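Local coordinates for protein aspergillopepsin-2 heavy chain (Aspergillus niger var. macrosporus, PDB 1Y43) that probably cleaves peptide bonds as the heavy chain of a secreted acid endopeptidase of the glutamic peptidase (G1) family, at residues Glu19-Asp28 against Asp39-Asp47. Residues are numbered along the deposited sequence; the frame is centred on the assembly and turned at random.
Sequences ETAILQTGVD and DAWYEWYPD
W41 lays its indole across G26, where the missing side chain lets the ring sit on the backbone: G26 CA is 4.3 Å from the centroid of the six-membered ring, a CH-pi contact over the face. A chi1 of 52°, with CG between the backbone N and carbonyl carbon, swings the ring over the neighbouring strand. At the ring's edge Q24 CG comes within 3.8 Å of W41 CZ3, its amide plane almost upright to the indole. Beyond it Q24 and E43 run side by side, linked by a water that takes a hydrogen bond from Q24 NE2 (2.6 Å) and returns a weak one to E43 OE1. W41 O is gripped twice, by G26 N at 3.1 Å and T25 OG1 at 2.8 Å, from opposite faces of its plane. Toward the turn end of the hairpin the D28 and D39 carboxylates lie alongside, D28 OD2 3.6 Å from D39 OD1. These are antiparallel strands of a beta hairpin, 22-32 with 35-45, in the concanavalin-like beta-sandwich. On the face carrying L23, T25 and V27, L23 CD1 packs 3.8 Å from W44 CE3; L23 rests on V67 of strand 62-69, and T25 reaches both that strand and 74-81 of the facing sheet. W44 NE1 is held by G98 O, and F92 meets its ring edge-to-face. W10 of strand 4-13 touches both Q24 and W41.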
ATOM      1  N   GLU B  19      -9.695  -2.447  13.499  1.00  9.68           N
ATOM      2  CA  GLU B  19      -8.702  -1.583  14.143  1.00 12.75           C
ATOM      3  C   GLU B  19      -7.534  -2.210  14.890  1.00 11.96           C
ATOM      4  O   GLU B  19      -6.615  -1.501  15.293  1.00 13.20           O
ATOM      5  CB  GLU B  19      -9.393  -0.654  15.143  1.00 16.09           C
ATOM      6  CG  GLU B  19     -10.774  -0.171  14.738  1.00 21.86           C
ATOM      7  CD  GLU B  19     -10.742   0.814  13.591  1.00 25.94           C
ATOM      8  OE1 GLU B  19      -9.807   1.649  13.537  1.00 28.56           O
ATOM      9  OE2 GLU B  19     -11.670   0.757  12.752  1.00 29.15           O
ATOM     10  N   THR B  20      -7.551  -3.513  15.093  1.00 10.41           N
ATOM     11  CA  THR B  20      -6.498  -4.136  15.876  1.00  9.53           C
ATOM     12  C   THR B  20      -5.163  -4.451  15.187  1.00  9.20           C
ATOM     13  O   THR B  20      -4.154  -4.673  15.867  1.00  9.42           O
ATOM     14  CB  THR B  20      -7.066  -5.382  16.567  1.00 10.08           C
ATOM     15  OG1 THR B  20      -7.747  -6.173  15.584  1.00  9.94           O
ATOM     16  CG2 THR B  20      -8.088  -4.964  17.652  1.00 10.30           C
ATOM     17  N   ALA B  21      -5.146  -4.449  13.851  1.00  8.34           N
ATOM     18  CA  ALA B  21      -3.919  -4.737  13.115  1.00  6.68           C
ATOM     19  C   ALA B  21      -4.040  -4.419  11.645  1.00  6.50           C
ATOM     20  O   ALA B  21      -5.138  -4.186  11.134  1.00  7.08           O
ATOM     21  CB  ALA B  21      -3.544  -6.203  13.264  1.00  9.10           C
ATOM     22  N   ILE B  22      -2.882  -4.366  10.997  1.00  5.85           N
ATOM     23  CA  ILE B  22      -2.774  -4.160   9.567  1.00  5.88           C
ATOM     24  C   ILE B  22      -1.542  -4.922   9.120  1.00  5.15           C
ATOM     25  O   ILE B  22      -0.458  -4.737   9.679  1.00  6.56           O
ATOM     26  CB  ILE B  22      -2.520  -2.703   9.126  1.00  6.68           C
ATOM     27  CG1 ILE B  22      -3.454  -1.722   9.823  1.00  8.43           C
ATOM     28  CG2 ILE B  22      -2.701  -2.607   7.605  1.00  6.64           C
ATOM     29  CD1 ILE B  22      -3.286  -0.288   9.357  1.00 10.27           C
ATOM     30  N   LEU B  23      -1.723  -5.830   8.168  1.00  4.55           N
ATOM     31  CA  LEU B  23      -0.611  -6.576   7.591  1.00  4.21           C
ATOM     32  C   LEU B  23      -0.424  -5.861   6.242  1.00  4.72           C
ATOM     33  O   LEU B  23      -1.312  -5.911   5.374  1.00  4.73           O
ATOM     34  CB  LEU B  23      -0.976  -8.053   7.386  1.00  5.59           C
ATOM     35  CG  LEU B  23      -0.063  -8.873   6.462  1.00  5.87           C
ATOM     36  CD1 LEU B  23       1.406  -8.793   6.890  1.00  7.52           C
ATOM     37  CD2 LEU B  23      -0.534 -10.311   6.437  1.00  6.70           C
ATOM     38  N   GLN B  24       0.730  -5.221   6.049  1.00  3.87           N
ATOM     39  CA  GLN B  24       0.943  -4.449   4.828  1.00  3.48           C
ATOM     40  C   GLN B  24       2.394  -4.441   4.383  1.00  3.38           C
ATOM     41  O   GLN B  24       3.308  -4.699   5.167  1.00  4.02           O
ATOM     42  CB  GLN B  24       0.510  -3.003   5.075  1.00  4.97           C
ATOM     43  CG  GLN B  24       1.140  -2.428   6.336  1.00  6.00           C
ATOM     44  CD  GLN B  24       0.636  -1.042   6.714  1.00  7.63           C
ATOM     45  OE1 GLN B  24       0.034  -0.318   5.916  1.00  8.49           O
ATOM     46  NE2 GLN B  24       0.943  -0.684   7.935  1.00  6.91           N
ATOM     47  N   THR B  25       2.591  -4.205   3.095  1.00  2.68           N
ATOM     48  CA  THR B  25       3.930  -4.154   2.532  1.00  3.08           C
ATOM     49  C   THR B  25       3.876  -3.230   1.330  1.00  2.67           C
ATOM     50  O   THR B  25       2.862  -3.175   0.614  1.00  3.83           O
ATOM     51  CB  THR B  25       4.465  -5.554   2.158  1.00  3.62           C
ATOM     52  OG1 THR B  25       5.888  -5.484   1.987  1.00  4.57           O
ATOM     53  CG2 THR B  25       3.837  -6.070   0.851  1.00  5.06           C
ATOM     54  N   GLY B  26       4.942  -2.466   1.122  1.00  3.51           N
ATOM     55  CA  GLY B  26       4.951  -1.548   0.007  1.00  4.33           C
ATOM     56  C   GLY B  26       6.261  -0.833  -0.207  1.00  3.18           C
ATOM     57  O   GLY B  26       7.311  -1.252   0.279  1.00  4.64           O
ATOM     58  N   VAL B  27       6.168   0.295  -0.901  1.00  3.92           N
ATOM     59  CA  VAL B  27       7.327   1.085  -1.265  1.00  4.15           C
ATOM     60  C   VAL B  27       7.088   2.561  -0.993  1.00  4.63           C
ATOM     61  O   VAL B  27       5.968   3.049  -1.174  1.00  5.21           O
ATOM     62  CB  VAL B  27       7.585   0.932  -2.786  1.00  5.52           C
ATOM     63  CG1 VAL B  27       8.682   1.873  -3.241  1.00  7.77           C
ATOM     64  CG2 VAL B  27       7.940  -0.518  -3.122  1.00  5.86           C
ATOM     65  N   ASP B  28       8.115   3.244  -0.488  1.00  4.44           N
ATOM     66  CA  ASP B  28       8.057   4.689  -0.241  1.00  4.89           C
ATOM     67  C   ASP B  28       8.824   5.371  -1.363  1.00  4.85           C
ATOM     68  O   ASP B  28       9.813   4.823  -1.861  1.00  5.46           O
ATOM     69  CB  ASP B  28       8.781   5.074   1.056  1.00  6.51           C
ATOM     70  CG  ASP B  28       7.967   4.802   2.307  1.00  8.15           C
ATOM     71  OD1 ASP B  28       6.796   4.436   2.218  1.00 10.54           O
ATOM     72  OD2 ASP B  28       8.515   4.980   3.406  1.00 13.02           O
ATOM     73  N   ASP B  39      12.417   2.998  -1.220  1.00  8.95           N
ATOM     74  CA  ASP B  39      12.699   1.875  -0.337  1.00  9.84           C
ATOM     75  C   ASP B  39      11.486   0.958  -0.217  1.00  8.55           C
ATOM     76  O   ASP B  39      10.354   1.394  -0.449  1.00  9.38           O
ATOM     77  CB  ASP B  39      13.188   2.356   1.044  1.00 13.70           C
ATOM     78  CG  ASP B  39      12.062   2.696   2.008  1.00 17.44           C
ATOM     79  OD1 ASP B  39      10.936   3.005   1.574  1.00 21.31           O
ATOM     80  OD2 ASP B  39      12.310   2.659   3.236  1.00 20.17           O
ATOM     81  N   ALA B  40      11.719  -0.311   0.089  1.00  6.77           N
ATOM     82  CA  ALA B  40      10.632  -1.267   0.265  1.00  5.59           C
ATOM     83  C   ALA B  40      10.569  -1.573   1.759  1.00  5.45           C
ATOM     84  O   ALA B  40      11.602  -1.611   2.432  1.00  5.97           O
ATOM     85  CB  ALA B  40      10.897  -2.532  -0.548  1.00  5.66           C
ATOM     86  N   TRP B  41       9.372  -1.842   2.267  1.00  4.75           N
ATOM     87  CA  TRP B  41       9.195  -2.093   3.693  1.00  5.06           C
ATOM     88  C   TRP B  41       8.017  -3.020   3.977  1.00  5.30           C
ATOM     89  O   TRP B  41       7.197  -3.284   3.088  1.00  4.44           O
ATOM     90  CB  TRP B  41       8.941  -0.751   4.403  1.00  5.43           C
ATOM     91  CG  TRP B  41       7.811   0.062   3.778  1.00  5.93           C
ATOM     92  CD1 TRP B  41       7.931   1.009   2.794  1.00  6.44           C
ATOM     93  CD2 TRP B  41       6.400  -0.085   4.020  1.00  6.40           C
ATOM     94  NE1 TRP B  41       6.683   1.446   2.401  1.00  7.17           N
ATOM     95  CE2 TRP B  41       5.727   0.792   3.134  1.00  6.61           C
ATOM     96  CE3 TRP B  41       5.635  -0.879   4.891  1.00  7.01           C
ATOM     97  CZ2 TRP B  41       4.336   0.896   3.092  1.00  7.27           C
ATOM     98  CZ3 TRP B  41       4.247  -0.774   4.848  1.00  8.11           C
ATOM     99  CH2 TRP B  41       3.615   0.109   3.951  1.00  8.08           C
ATOM    100  N   TYR B  42       7.941  -3.519   5.212  1.00  4.67           N
ATOM    101  CA  TYR B  42       6.826  -4.368   5.639  1.00  5.04           C
ATOM    102  C   TYR B  42       6.418  -3.904   7.029  1.00  6.15           C
ATOM    103  O   TYR B  42       7.212  -3.278   7.740  1.00  5.77           O
ATOM    104  CB  TYR B  42       7.201  -5.856   5.696  1.00  6.15           C
ATOM    105  CG  TYR B  42       8.308  -6.185   6.672  1.00  5.89           C
ATOM    106  CD1 TYR B  42       8.038  -6.400   8.028  1.00  6.84           C
ATOM    107  CD2 TYR B  42       9.633  -6.259   6.235  1.00  7.25           C
ATOM    108  CE1 TYR B  42       9.063  -6.681   8.921  1.00  8.28           C
ATOM    109  CE2 TYR B  42      10.669  -6.541   7.111  1.00  8.65           C
ATOM    110  CZ  TYR B  42      10.377  -6.749   8.453  1.00  8.18           C
ATOM    111  OH  TYR B  42      11.408  -7.024   9.320  1.00 12.39           O
ATOM    112  N   GLU B  43       5.192  -4.219   7.423  1.00  5.69           N
ATOM    113  CA  GLU B  43       4.714  -3.835   8.735  1.00  5.65           C
ATOM    114  C   GLU B  43       3.496  -4.621   9.153  1.00  5.64           C
ATOM    115  O   GLU B  43       2.610  -4.893   8.342  1.00  5.85           O
ATOM    116  CB  GLU B  43       4.354  -2.340   8.763  1.00  7.33           C
ATOM    117  CG  GLU B  43       3.718  -1.891  10.091  1.00  8.15           C
ATOM    118  CD  GLU B  43       3.657  -0.375  10.264  1.00  9.15           C
ATOM    119  OE1 GLU B  43       3.730   0.373   9.263  1.00  9.86           O
ATOM    120  OE2 GLU B  43       3.571   0.059  11.434  1.00 12.47           O
ATOM    121  N   TRP B  44       3.498  -5.055  10.399  1.00  5.15           N
ATOM    122  CA  TRP B  44       2.342  -5.718  10.961  1.00  5.31           C
ATOM    123  C   TRP B  44       1.953  -4.783  12.115  1.00  6.27           C
ATOM    124  O   TRP B  44       2.430  -4.929  13.248  1.00  5.91           O
ATOM    125  CB  TRP B  44       2.647  -7.135  11.472  1.00  5.23           C
ATOM    126  CG  TRP B  44       1.392  -7.899  11.877  1.00  6.41           C
ATOM    127  CD1 TRP B  44       0.414  -7.492  12.768  1.00  7.86           C
ATOM    128  CD2 TRP B  44       0.963  -9.168  11.385  1.00  5.19           C
ATOM    129  NE1 TRP B  44      -0.577  -8.425  12.842  1.00  7.89           N
ATOM    130  CE2 TRP B  44      -0.270  -9.467  12.000  1.00  7.74           C
ATOM    131  CE3 TRP B  44       1.501 -10.086  10.467  1.00  5.98           C
ATOM    132  CZ2 TRP B  44      -0.981 -10.649  11.733  1.00  7.44           C
ATOM    133  CZ3 TRP B  44       0.796 -11.255  10.201  1.00  6.61           C
ATOM    134  CH2 TRP B  44      -0.430 -11.523  10.830  1.00  6.60           C
ATOM    135  N   TYR B  45       1.183  -3.753  11.784  1.00  7.13           N
ATOM    136  CA  TYR B  45       0.721  -2.776  12.763  1.00  8.81           C
ATOM    137  C   TYR B  45       0.006  -3.534  13.884  1.00  8.65           C
ATOM    138  O   TYR B  45      -0.765  -4.446  13.601  1.00  8.96           O
ATOM    139  CB  TYR B  45      -0.224  -1.800  12.053  1.00 10.35           C
ATOM    140  CG  TYR B  45      -0.881  -0.786  12.949  1.00 14.32           C
ATOM    141  CD1 TYR B  45      -2.070  -1.088  13.622  1.00 17.06           C
ATOM    142  CD2 TYR B  45      -0.323   0.478  13.125  1.00 16.64           C
ATOM    143  CE1 TYR B  45      -2.692  -0.148  14.452  1.00 18.75           C
ATOM    144  CE2 TYR B  45      -0.937   1.431  13.950  1.00 18.07           C
ATOM    145  CZ  TYR B  45      -2.118   1.109  14.614  1.00 19.24           C
ATOM    146  OH  TYR B  45      -2.718   2.033  15.452  1.00 21.82           O
ATOM    147  N   PRO B  46       0.131  -3.089  15.151  1.00  9.54           N
ATOM    148  CA  PRO B  46       0.862  -1.942  15.702  1.00  9.44           C
ATOM    149  C   PRO B  46       2.373  -1.977  15.873  1.00  9.45           C
ATOM    150  O   PRO B  46       2.927  -1.068  16.492  1.00 12.05           O
ATOM    151  CB  PRO B  46       0.147  -1.695  17.025  1.00  9.15           C
ATOM    152  CG  PRO B  46      -0.110  -3.060  17.488  1.00 10.32           C
ATOM    153  CD  PRO B  46      -0.609  -3.773  16.227  1.00 10.22           C
ATOM    154  N   ASP B  47       3.047  -3.005  15.374  1.00  9.18           N
ATOM    155  CA  ASP B  47       4.505  -3.029  15.451  1.00  9.42           C
ATOM    156  C   ASP B  47       4.995  -1.992  14.418  1.00  9.25           C
ATOM    157  O   ASP B  47       4.220  -1.519  13.579  1.00  8.82           O
ATOM    158  CB  ASP B  47       5.026  -4.423  15.079  1.00 10.69           C
ATOM    159  CG  ASP B  47       6.482  -4.660  15.489  1.00 14.19           C
ATOM    160  OD1 ASP B  47       7.169  -3.747  15.999  1.00 14.97           O
ATOM    161  OD2 ASP B  47       6.952  -5.800  15.294  1.00 16.85           O
TER
HETATM  162  O   HOH W   1       0.735   1.500   9.292  1.00 24.35           O